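Programmed cell death 6-interacting protein (Homo sapiens, PDB 5WA1) acts in multivesicular body biogenesis, membrane repair, cytokinesis and apoptosis, and binds CHMP4 proteins through its Bro1 domain, the part in this entry. Local coordinates at residues A[293-298]-A[342-347]. Residues are numbered along the deposited sequence; the frame is centred on the assembly and turned at random.
Sequences EEIARL and DRVPDL
An extended loop that follows helix 319-340 crosses the start of helix 291-311, and Val344, Pro345 and Leu347 rest on Ala296 and its neighbours. Ala296 is at the middle, its CA 5.9 Å from the CA of Val344. Its CB points at the loop and lies 3.4 Å from Pro345 O and 3.9 Å from Val344 CG1. Val344 CG1 is anti to its own backbone N (chi1 178°) and touches both Ala296 and Ile295 CG2. The side chains of Ile295 and Val344 cross at about a right angle, with the two CG2 methyls 3.9 Å apart. This is the largely helical Bro1 domain, within the region that interacts with CHMP4 proteins; the contact's centre is about 37 Å from the centre of the chain. Pro345 brings CG and CD against the first turn of the helix, with CD 3.8 Å from Glu293 N. Further on, Leu347 CD2 reaches Ala296 O at 3.6 Å. No hydrogen bond joins the two segments. On the helix, Arg297 NE gives a nearly straight hydrogen bond (2.8 Å), part of a salt bridge, to Glu293 OE2, in the guanidinium plane and on the anti side of the carboxylate. Asp342 OD2 accepts a hydrogen bond from Gly292 N at the helix start.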
ATOM      1  N   GLU A 293     -28.145   8.605  22.610  1.00 44.40           N
ATOM      2  CA  GLU A 293     -27.363   8.087  21.491  1.00 43.98           C
ATOM      3  C   GLU A 293     -25.870   8.271  21.726  1.00 48.18           C
ATOM      4  O   GLU A 293     -25.073   7.382  21.404  1.00 42.45           O
ATOM      5  CB  GLU A 293     -27.780   8.761  20.183  1.00 44.00           C
ATOM      6  CG  GLU A 293     -26.835   8.395  19.034  1.00 44.95           C
ATOM      7  CD  GLU A 293     -27.209   9.008  17.692  1.00 52.97           C
ATOM      8  OE1 GLU A 293     -28.320   9.571  17.571  1.00 55.86           O
ATOM      9  OE2 GLU A 293     -26.383   8.912  16.749  1.00 51.92           O
ATOM     10  N   GLU A 294     -25.467   9.414  22.292  1.00 41.18           N
ATOM     11  CA  GLU A 294     -24.049   9.622  22.578  1.00 39.72           C
ATOM     12  C   GLU A 294     -23.502   8.513  23.468  1.00 38.92           C
ATOM     13  O   GLU A 294     -22.413   7.983  23.212  1.00 41.89           O
ATOM     14  CB  GLU A 294     -23.814  10.984  23.246  1.00 41.19           C
ATOM     15  CG  GLU A 294     -22.320  11.214  23.502  1.00 50.82           C
ATOM     16  CD  GLU A 294     -21.991  12.254  24.575  1.00 62.97           C
ATOM     17  OE1 GLU A 294     -22.920  12.790  25.229  1.00 53.54           O
ATOM     18  OE2 GLU A 294     -20.773  12.528  24.752  1.00 55.12           O
ATOM     19  N   ILE A 295     -24.252   8.151  24.513  1.00 38.38           N
ATOM     20  CA  ILE A 295     -23.822   7.113  25.447  1.00 38.25           C
ATOM     21  C   ILE A 295     -23.730   5.766  24.743  1.00 40.63           C
ATOM     22  O   ILE A 295     -22.779   5.003  24.952  1.00 40.22           O
ATOM     23  CB  ILE A 295     -24.782   7.055  26.656  1.00 40.07           C
ATOM     24  CG1 ILE A 295     -24.564   8.257  27.568  1.00 42.58           C
ATOM     25  CG2 ILE A 295     -24.581   5.757  27.433  1.00 46.63           C
ATOM     26  CD1 ILE A 295     -25.693   8.493  28.574  1.00 44.27           C
ATOM     27  N   ALA A 296     -24.733   5.435  23.925  1.00 42.15           N
ATOM     28  CA  ALA A 296     -24.730   4.152  23.225  1.00 42.48           C
ATOM     29  C   ALA A 296     -23.517   4.023  22.315  1.00 42.08           C
ATOM     30  O   ALA A 296     -22.907   2.951  22.224  1.00 40.16           O
ATOM     31  CB  ALA A 296     -26.012   3.990  22.411  1.00 42.90           C
ATOM     32  N   ARG A 297     -23.150   5.111  21.641  1.00 38.07           N
ATOM     33  CA  ARG A 297     -22.025   5.045  20.715  1.00 40.32           C
ATOM     34  C   ARG A 297     -20.695   5.006  21.463  1.00 40.75           C
ATOM     35  O   ARG A 297     -19.786   4.265  21.078  1.00 39.21           O
ATOM     36  CB  ARG A 297     -22.100   6.216  19.736  1.00 35.74           C
ATOM     37  CG  ARG A 297     -23.314   6.118  18.801  1.00 37.18           C
ATOM     38  CD  ARG A 297     -23.145   7.039  17.611  1.00 39.17           C
ATOM     39  NE  ARG A 297     -24.298   7.049  16.708  1.00 40.45           N
ATOM     40  CZ  ARG A 297     -24.527   6.152  15.752  1.00 44.41           C
ATOM     41  NH1 ARG A 297     -23.692   5.131  15.565  1.00 40.17           N
ATOM     42  NH2 ARG A 297     -25.601   6.273  14.980  1.00 43.52           N
ATOM     43  N   LEU A 298     -20.580   5.752  22.565  1.00 39.67           N
ATOM     44  CA  LEU A 298     -19.377   5.668  23.390  1.00 42.18           C
ATOM     45  C   LEU A 298     -19.230   4.285  24.012  1.00 42.70           C
ATOM     46  O   LEU A 298     -18.110   3.784  24.172  1.00 40.54           O
ATOM     47  CB  LEU A 298     -19.404   6.739  24.491  1.00 41.99           C
ATOM     48  CG  LEU A 298     -19.194   8.211  24.085  1.00 40.55           C
ATOM     49  CD1 LEU A 298     -19.541   9.192  25.239  1.00 39.38           C
ATOM     50  CD2 LEU A 298     -17.771   8.449  23.598  1.00 43.62           C
ATOM     51  N   ASP A 342     -32.361  10.700  29.191  1.00 52.11           N
ATOM     52  CA  ASP A 342     -32.525  10.103  27.872  1.00 61.02           C
ATOM     53  C   ASP A 342     -32.457   8.588  27.981  1.00 59.62           C
ATOM     54  O   ASP A 342     -31.611   8.041  28.694  1.00 55.98           O
ATOM     55  CB  ASP A 342     -31.413  10.563  26.918  1.00 53.34           C
ATOM     56  CG  ASP A 342     -31.699  11.908  26.247  1.00 66.32           C
ATOM     57  OD1 ASP A 342     -32.636  12.607  26.647  1.00 61.87           O
ATOM     58  OD2 ASP A 342     -30.972  12.254  25.288  1.00 71.08           O
ATOM     59  N   ARG A 343     -33.327   7.901  27.247  1.00 59.64           N
ATOM     60  CA  ARG A 343     -33.160   6.464  27.089  1.00 62.06           C
ATOM     61  C   ARG A 343     -31.933   6.191  26.231  1.00 56.07           C
ATOM     62  O   ARG A 343     -31.698   6.861  25.221  1.00 52.56           O
ATOM     63  CB  ARG A 343     -34.389   5.831  26.442  1.00 75.67           C
ATOM     64  CG  ARG A 343     -34.319   4.314  26.419  1.00 90.55           C
ATOM     65  CD  ARG A 343     -35.134   3.712  25.286  1.00102.01           C
ATOM     66  NE  ARG A 343     -34.375   2.679  24.582  1.00105.23           N
ATOM     67  CZ  ARG A 343     -34.363   1.393  24.921  1.00110.97           C
ATOM     68  NH1 ARG A 343     -35.078   0.967  25.957  1.00117.48           N
ATOM     69  NH2 ARG A 343     -33.639   0.530  24.220  1.00107.36           N
ATOM     70  N   VAL A 344     -31.130   5.221  26.649  1.00 51.61           N
ATOM     71  CA  VAL A 344     -29.953   4.802  25.894  1.00 50.06           C
ATOM     72  C   VAL A 344     -30.404   3.734  24.903  1.00 56.01           C
ATOM     73  O   VAL A 344     -30.813   2.645  25.333  1.00 51.28           O
ATOM     74  CB  VAL A 344     -28.839   4.282  26.811  1.00 51.85           C
ATOM     75  CG1 VAL A 344     -27.649   3.806  25.974  1.00 48.85           C
ATOM     76  CG2 VAL A 344     -28.417   5.370  27.787  1.00 55.65           C
ATOM     77  N   PRO A 345     -30.373   4.000  23.601  1.00 56.95           N
ATOM     78  CA  PRO A 345     -30.865   3.008  22.637  1.00 60.58           C
ATOM     79  C   PRO A 345     -29.911   1.834  22.489  1.00 54.70           C
ATOM     80  O   PRO A 345     -28.698   1.957  22.688  1.00 52.54           O
ATOM     81  CB  PRO A 345     -30.961   3.806  21.329  1.00 58.52           C
ATOM     82  CG  PRO A 345     -29.921   4.877  21.482  1.00 55.35           C
ATOM     83  CD  PRO A 345     -29.855   5.218  22.948  1.00 47.26           C
ATOM     84  N   ASP A 346     -30.483   0.682  22.132  1.00 59.09           N
ATOM     85  CA  ASP A 346     -29.679  -0.448  21.683  1.00 56.25           C
ATOM     86  C   ASP A 346     -28.960  -0.096  20.388  1.00 51.83           C
ATOM     87  O   ASP A 346     -29.471   0.665  19.559  1.00 53.16           O
ATOM     88  CB  ASP A 346     -30.555  -1.687  21.453  1.00 60.19           C
ATOM     89  CG  ASP A 346     -31.263  -2.147  22.708  1.00 76.77           C
ATOM     90  OD1 ASP A 346     -30.649  -2.086  23.794  1.00 78.06           O
ATOM     91  OD2 ASP A 346     -32.437  -2.569  22.608  1.00 86.30           O
ATOM     92  N   LEU A 347     -27.775  -0.683  20.204  1.00 51.11           N
ATOM     93  CA  LEU A 347     -26.968  -0.391  19.020  1.00 56.55           C
ATOM     94  C   LEU A 347     -27.730  -0.662  17.731  1.00 54.70           C
ATOM     95  O   LEU A 347     -27.578   0.075  16.749  1.00 46.77           O
ATOM     96  CB  LEU A 347     -25.685  -1.210  19.041  1.00 61.71           C
ATOM     97  CG  LEU A 347     -24.599  -0.660  19.955  1.00 70.29           C
ATOM     98  CD1 LEU A 347     -23.332  -1.457  19.749  1.00 65.26           C
ATOM     99  CD2 LEU A 347     -24.376   0.825  19.679  1.00 65.64           C
TER